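Bd3459 (Bdellovibrio bacteriovorus, PDB 5CEC) acts as a predatory endopeptidase of the S13 peptidase family and is bound by the ankyrin-repeat self-protection protein Bd3460. Local coordinates at residues A271-A274 with G275-A279; V75-L78 with W79-R83. The protein carries 1 engineered substitution. All coordinates share one frame; numbering follows the deposited sequence.

Contact 1. Residues A271-A274 with G275-A279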
ATOM      1  N   ALA A 271     -25.394  -4.164   6.931  1.00 20.00           N
ATOM      2  CA  ALA A 271     -26.653  -3.696   6.309  1.00 20.08           C
ATOM      3  C   ALA A 271     -26.422  -3.188   4.877  1.00 19.90           C
ATOM      4  O   ALA A 271     -27.204  -3.472   3.973  1.00 21.98           O
ATOM      5  CB  ALA A 271     -27.292  -2.611   7.172  1.00 21.46           C
ATOM      6  N   TYR A 272     -25.339  -2.432   4.699  1.00 19.62           N
ATOM      7  CA  TYR A 272     -25.005  -1.910   3.381  1.00 20.34           C
ATOM      8  C   TYR A 272     -24.819  -3.025   2.357  1.00 20.56           C
ATOM      9  O   TYR A 272     -25.394  -2.991   1.272  1.00 20.86           O
ATOM     10  CB  TYR A 272     -23.723  -1.048   3.418  1.00 20.33           C
ATOM     11  CG  TYR A 272     -23.141  -0.783   2.047  1.00 19.66           C
ATOM     12  CD1 TYR A 272     -23.706   0.148   1.186  1.00 19.95           C
ATOM     13  CD2 TYR A 272     -22.024  -1.484   1.575  1.00 19.82           C
ATOM     14  CE1 TYR A 272     -23.200   0.349  -0.097  1.00 20.30           C
ATOM     15  CE2 TYR A 272     -21.530  -1.279   0.298  1.00 19.58           C
ATOM     16  CZ  TYR A 272     -22.107  -0.364  -0.539  1.00 19.14           C
ATOM     17  OH  TYR A 272     -21.584  -0.167  -1.786  1.00 21.23           O
ATOM     18  N   ILE A 273     -24.014  -4.008   2.701  1.00 18.55           N
ATOM     19  CA  ILE A 273     -23.681  -5.049   1.757  1.00 20.71           C
ATOM     20  C   ILE A 273     -24.873  -5.980   1.473  1.00 21.42           C
ATOM     21  O   ILE A 273     -25.016  -6.459   0.365  1.00 21.18           O
ATOM     22  CB  ILE A 273     -22.372  -5.770   2.171  1.00 22.03           C
ATOM     23  CG1 ILE A 273     -21.612  -6.288   0.955  1.00 23.61           C
ATOM     24  CG2 ILE A 273     -22.637  -6.860   3.190  1.00 21.36           C
ATOM     25  CD1 ILE A 273     -20.950  -5.210   0.132  1.00 24.20           C
ATOM     26  N   ALA A 274     -25.745  -6.168   2.472  1.00 20.97           N
ATOM     27  CA  ALA A 274     -26.961  -6.925   2.283  1.00 23.00           C
ATOM     28  C   ALA A 274     -27.869  -6.210   1.297  1.00 22.49           C
ATOM     29  O   ALA A 274     -28.439  -6.836   0.407  1.00 27.30           O
ATOM     30  CB  ALA A 274     -27.672  -7.145   3.615  1.00 23.17           C
ATOM     31  N   GLY A 275     -28.035  -4.903   1.473  1.00 22.46           N
ATOM     32  CA  GLY A 275     -28.819  -4.113   0.539  1.00 24.50           C
ATOM     33  C   GLY A 275     -28.195  -3.906  -0.822  1.00 25.09           C
ATOM     34  O   GLY A 275     -28.913  -3.835  -1.810  1.00 29.32           O
ATOM     35  N   LYS A 276     -26.862  -3.841  -0.886  1.00 23.16           N
ATOM     36  CA  LYS A 276     -26.162  -3.605  -2.151  1.00 23.04           C
ATOM     37  C   LYS A 276     -26.072  -4.870  -3.006  1.00 24.06           C
ATOM     38  O   LYS A 276     -26.230  -4.827  -4.227  1.00 26.34           O
ATOM     39  CB  LYS A 276     -24.757  -3.081  -1.827  1.00 22.31           C
ATOM     40  CG  LYS A 276     -23.904  -2.697  -3.016  1.00 23.27           C
ATOM     41  CD  LYS A 276     -24.359  -1.432  -3.694  1.00 23.61           C
ATOM     42  CE  LYS A 276     -23.526  -1.172  -4.930  1.00 23.07           C
ATOM     43  NZ  LYS A 276     -23.783   0.173  -5.492  1.00 24.28           N
ATOM     44  N   MET A 277     -25.796  -5.991  -2.354  1.00 24.63           N
ATOM     45  CA  MET A 277     -25.404  -7.225  -3.025  1.00 25.95           C
ATOM     46  C   MET A 277     -26.309  -8.393  -2.726  1.00 26.75           C
ATOM     47  O   MET A 277     -26.090  -9.451  -3.273  1.00 28.83           O
ATOM     48  CB  MET A 277     -23.972  -7.605  -2.607  1.00 29.26           C
ATOM     49  CG  MET A 277     -22.947  -6.516  -2.805  1.00 30.35           C
ATOM     50  SD  MET A 277     -22.513  -6.338  -4.540  1.00 32.16           S
ATOM     51  CE  MET A 277     -21.062  -5.326  -4.457  1.00 25.01           C
ATOM     52  N   GLN A 278     -27.278  -8.206  -1.826  1.00 26.21           N
ATOM     53  CA  GLN A 278     -28.112  -9.312  -1.326  1.00 28.49           C
ATOM     54  C   GLN A 278     -27.165 -10.376  -0.758  1.00 29.27           C
ATOM     55  O   GLN A 278     -27.388 -11.575  -0.902  1.00 33.09           O
ATOM     56  CB  GLN A 278     -29.060  -9.857  -2.411  1.00 32.07           C
ATOM     57  CG  GLN A 278     -30.123  -8.859  -2.860  1.00 36.12           C
ATOM     58  CD  GLN A 278     -29.536  -7.650  -3.575  1.00 39.38           C
ATOM     59  OE1 GLN A 278     -28.882  -7.794  -4.616  1.00 43.23           O
ATOM     60  NE2 GLN A 278     -29.739  -6.453  -3.013  1.00 39.28           N
ATOM     61  N   ALA A 279     -26.098  -9.907  -0.106  1.00 28.90           N
ATOM     62  CA  ALA A 279     -25.096 -10.751   0.490  1.00 28.56           C
ATOM     63  C   ALA A 279     -25.385 -10.906   1.969  1.00 29.20           C
ATOM     64  O   ALA A 279     -26.075 -10.085   2.585  1.00 34.28           O
ATOM     65  CB  ALA A 279     -23.722 -10.130   0.291  1.00 28.80           C
TER
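Tyr272 and Lys276 run side by side from successive turns of helix 265-277, in a CH-pi contact. Lys276 CB sits over one face of the phenol ring, 4.2 Å from the centroid of the Tyr272 ring and displaced toward its rim. From there the lysine turns once, at chi2 (72°), and its chain follows the ring outward, with Lys276 CD 3.6 Å from Tyr272 OH. The apolar contacts come from the next residue of each turn: Ile273 CD1 touches Met277 CG at 3.8 Å, while Ile273 CG1 faces Ala279 CB more loosely. Ile284 of strand 284-285 packs against both Ile273 and Ala279.

Backbone bonds follow the usual helical step from Gly275 N to Ala271 O (3.0 Å) through Met277 N to Ile273 O; the next, from Gln278 N to Ala274 O, is weak. Gln278 takes a positive phi (56°), which ends the helix and brings Ala279 O back to within 3.3 Å of Ala274 CA in a CA-H...O contact.

Tyr272 OH hydrogen-bonds to Asp82, to which Lys276 NZ forms a salt bridge. With both polar ends drawn to Asp82 OD2, ring and lysine chain are held in line, and the carboxylate probably keeps the ammonium charged.

Contact 2. Residues V75-L78 with W79-R83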
ATOM      1  N   VAL A  75     -13.275  -2.983  -0.787  1.00 14.49           N
ATOM      2  CA  VAL A  75     -14.661  -3.038  -0.324  1.00 14.38           C
ATOM      3  C   VAL A  75     -14.993  -1.767   0.454  1.00 14.87           C
ATOM      4  O   VAL A  75     -16.035  -1.123   0.235  1.00 15.00           O
ATOM      5  CB  VAL A  75     -14.914  -4.285   0.538  1.00 16.09           C
ATOM      6  CG1 VAL A  75     -16.392  -4.387   0.875  1.00 18.53           C
ATOM      7  CG2 VAL A  75     -14.510  -5.561  -0.224  1.00 16.50           C
ATOM      8  N   THR A  76     -14.080  -1.360   1.327  1.00 14.35           N
ATOM      9  CA  THR A  76     -14.261  -0.073   2.059  1.00 14.42           C
ATOM     10  C   THR A  76     -14.355   1.119   1.070  1.00 14.35           C
ATOM     11  O   THR A  76     -15.140   2.030   1.297  1.00 14.96           O
ATOM     12  CB  THR A  76     -13.124   0.086   3.061  1.00 14.56           C
ATOM     13  OG1 THR A  76     -13.115  -1.078   3.905  1.00 15.36           O
ATOM     14  CG2 THR A  76     -13.269   1.343   3.887  1.00 15.68           C
ATOM     15  N   THR A  77     -13.547   1.064   0.009  1.00 13.98           N
ATOM     16  CA  THR A  77     -13.551   2.084  -1.057  1.00 13.76           C
ATOM     17  C   THR A  77     -14.938   2.147  -1.683  1.00 14.43           C
ATOM     18  O   THR A  77     -15.489   3.237  -1.828  1.00 15.09           O
ATOM     19  CB  THR A  77     -12.474   1.759  -2.090  1.00 13.66           C
ATOM     20  OG1 THR A  77     -11.195   1.854  -1.462  1.00 14.55           O
ATOM     21  CG2 THR A  77     -12.476   2.687  -3.221  1.00 14.39           C
ATOM     22  N   LEU A  78     -15.505   1.002  -2.049  1.00 14.67           N
ATOM     23  CA  LEU A  78     -16.858   0.981  -2.640  1.00 14.77           C
ATOM     24  C   LEU A  78     -17.863   1.597  -1.660  1.00 15.20           C
ATOM     25  O   LEU A  78     -18.690   2.434  -2.050  1.00 16.77           O
ATOM     26  CB  LEU A  78     -17.261  -0.456  -2.945  1.00 15.04           C
ATOM     27  CG  LEU A  78     -18.720  -0.644  -3.345  1.00 16.45           C
ATOM     28  CD1 LEU A  78     -19.094   0.151  -4.596  1.00 17.72           C
ATOM     29  CD2 LEU A  78     -19.052  -2.104  -3.540  1.00 17.91           C
ATOM     30  N   TRP A  79     -17.818   1.165  -0.399  1.00 15.42           N
ATOM     31  CA  TRP A  79     -18.778   1.653   0.596  1.00 14.72           C
ATOM     32  C   TRP A  79     -18.690   3.183   0.687  1.00 14.65           C
ATOM     33  O   TRP A  79     -19.719   3.870   0.644  1.00 16.37           O
ATOM     34  CB  TRP A  79     -18.532   1.007   1.965  1.00 15.61           C
ATOM     35  CG  TRP A  79     -19.571   1.244   2.974  1.00 15.75           C
ATOM     36  CD1 TRP A  79     -20.886   1.620   2.761  1.00 16.86           C
ATOM     37  CD2 TRP A  79     -19.451   1.022   4.371  1.00 16.79           C
ATOM     38  NE1 TRP A  79     -21.561   1.664   3.944  1.00 17.46           N
ATOM     39  CE2 TRP A  79     -20.704   1.308   4.949  1.00 16.56           C
ATOM     40  CE3 TRP A  79     -18.398   0.640   5.207  1.00 17.13           C
ATOM     41  CZ2 TRP A  79     -20.933   1.175   6.286  1.00 17.78           C
ATOM     42  CZ3 TRP A  79     -18.644   0.540   6.547  1.00 18.09           C
ATOM     43  CH2 TRP A  79     -19.883   0.833   7.072  1.00 17.90           C
ATOM     44  N   ALA A  80     -17.468   3.718   0.801  1.00 14.70           N
ATOM     45  CA  ALA A  80     -17.282   5.156   0.921  1.00 15.06           C
ATOM     46  C   ALA A  80     -17.753   5.893  -0.362  1.00 14.72           C
ATOM     47  O   ALA A  80     -18.346   6.973  -0.281  1.00 16.17           O
ATOM     48  CB  ALA A  80     -15.838   5.473   1.267  1.00 15.86           C
ATOM     49  N   VAL A  81     -17.386   5.370  -1.536  1.00 15.17           N
ATOM     50  CA  VAL A  81     -17.807   5.994  -2.802  1.00 16.35           C
ATOM     51  C   VAL A  81     -19.325   6.059  -2.886  1.00 16.86           C
ATOM     52  O   VAL A  81     -19.890   7.068  -3.277  1.00 18.61           O
ATOM     53  CB  VAL A  81     -17.191   5.273  -4.019  1.00 17.53           C
ATOM     54  CG1 VAL A  81     -17.862   5.653  -5.346  1.00 19.11           C
ATOM     55  CG2 VAL A  81     -15.698   5.524  -4.065  1.00 17.47           C
ATOM     56  N   ASP A  82     -19.983   4.978  -2.502  1.00 16.57           N
ATOM     57  CA  ASP A  82     -21.468   4.928  -2.532  1.00 17.60           C
ATOM     58  C   ASP A  82     -22.094   5.850  -1.476  1.00 17.89           C
ATOM     59  O   ASP A  82     -23.086   6.524  -1.753  1.00 21.07           O
ATOM     60  CB  ASP A  82     -21.963   3.486  -2.345  1.00 18.23           C
ATOM     61  CG  ASP A  82     -22.050   2.717  -3.642  1.00 21.73           C
ATOM     62  OD1 ASP A  82     -21.790   3.294  -4.744  1.00 23.12           O
ATOM     63  OD2 ASP A  82     -22.414   1.529  -3.546  1.00 25.55           O
ATOM     64  N   ARG A  83     -21.554   5.876  -0.267  1.00 18.85           N
ATOM     65  CA  ARG A  83     -22.167   6.650   0.806  1.00 18.42           C
ATOM     66  C   ARG A  83     -21.865   8.147   0.693  1.00 19.11           C
ATOM     67  O   ARG A  83     -22.709   8.974   1.052  1.00 21.81           O
ATOM     68  CB  ARG A  83     -21.670   6.173   2.160  1.00 20.06           C
ATOM     69  CG  ARG A  83     -22.412   4.996   2.706  1.00 22.84           C
ATOM     70  CD  ARG A  83     -23.741   5.450   3.337  1.00 24.24           C
ATOM     71  NE  ARG A  83     -23.511   6.296   4.519  1.00 25.48           N
ATOM     72  CZ  ARG A  83     -23.164   5.866   5.734  1.00 25.60           C
ATOM     73  NH1 ARG A  83     -23.090   4.567   6.014  1.00 23.69           N
ATOM     74  NH2 ARG A  83     -22.910   6.747   6.698  1.00 28.54           N
TER
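Asp82 and Leu78 meet one turn apart on helix 72-84, where Leu78 CD1 lies 3.7 Å from Asp82 OD2. The backbone beneath them is regular. The amides of Trp79, Ala80, Val81 and Asp82 each donate to the carbonyl four residues back, for instance Val81 N to Thr77 O at 2.9 Å, all of them close to straight. Each carbonyl of 75-78 therefore has its amide four residues on, and Val81 CG2, set beside its own backbone N, also rests 3.2 Å from Thr77 O.

The polar side chains find their partners outside the segments. Thr77 OG1 gives its proton to Lys73 O one turn back and accepts from Asn248 ND2; Thr76 OG1 bonds to Gly289 O. Both oxygens of Asp82 are used, OD1 by Ser320 OG and OD2 by Tyr272 OH, in a hydrogen bond, and by Lys276 NZ, in a salt bridge. Among the apolar groups, Val81 packs on helices 240-250 and 307-322, and the Trp79 indole meets Phe269 edge-to-face.

Two buried threonine hydroxyls are thus satisfied largely by main-chain carbonyls. The carboxylate is held through both oxygens, and the ammonium of Lys276 beside it probably favours its ionised form.

Contact 2 comes first along the chain, and its helix 72-84 lies against helix 265-277 of contact 1, with the two centres about 12 Å apart. Asp82 OD2 joins them: it is 2.6 Å from Tyr272 OH in a hydrogen bond and 2.7 Å from Lys276 NZ in the salt bridge. Beside this polar junction the Tyr272 ring stacks on Trp79, with Tyr272 CG 3.4 Å from Trp79 CD1, and Leu78 fills in against Tyr272 and Met277. Helix 72-84 also carries Lys73 of a probable SxxK motif with Ser70, as in penicillin-binding enzymes. The side chain of Thr77 in contact 2 lies near the residues of this motif without touching them, on the helix that follows the likely nucleophile.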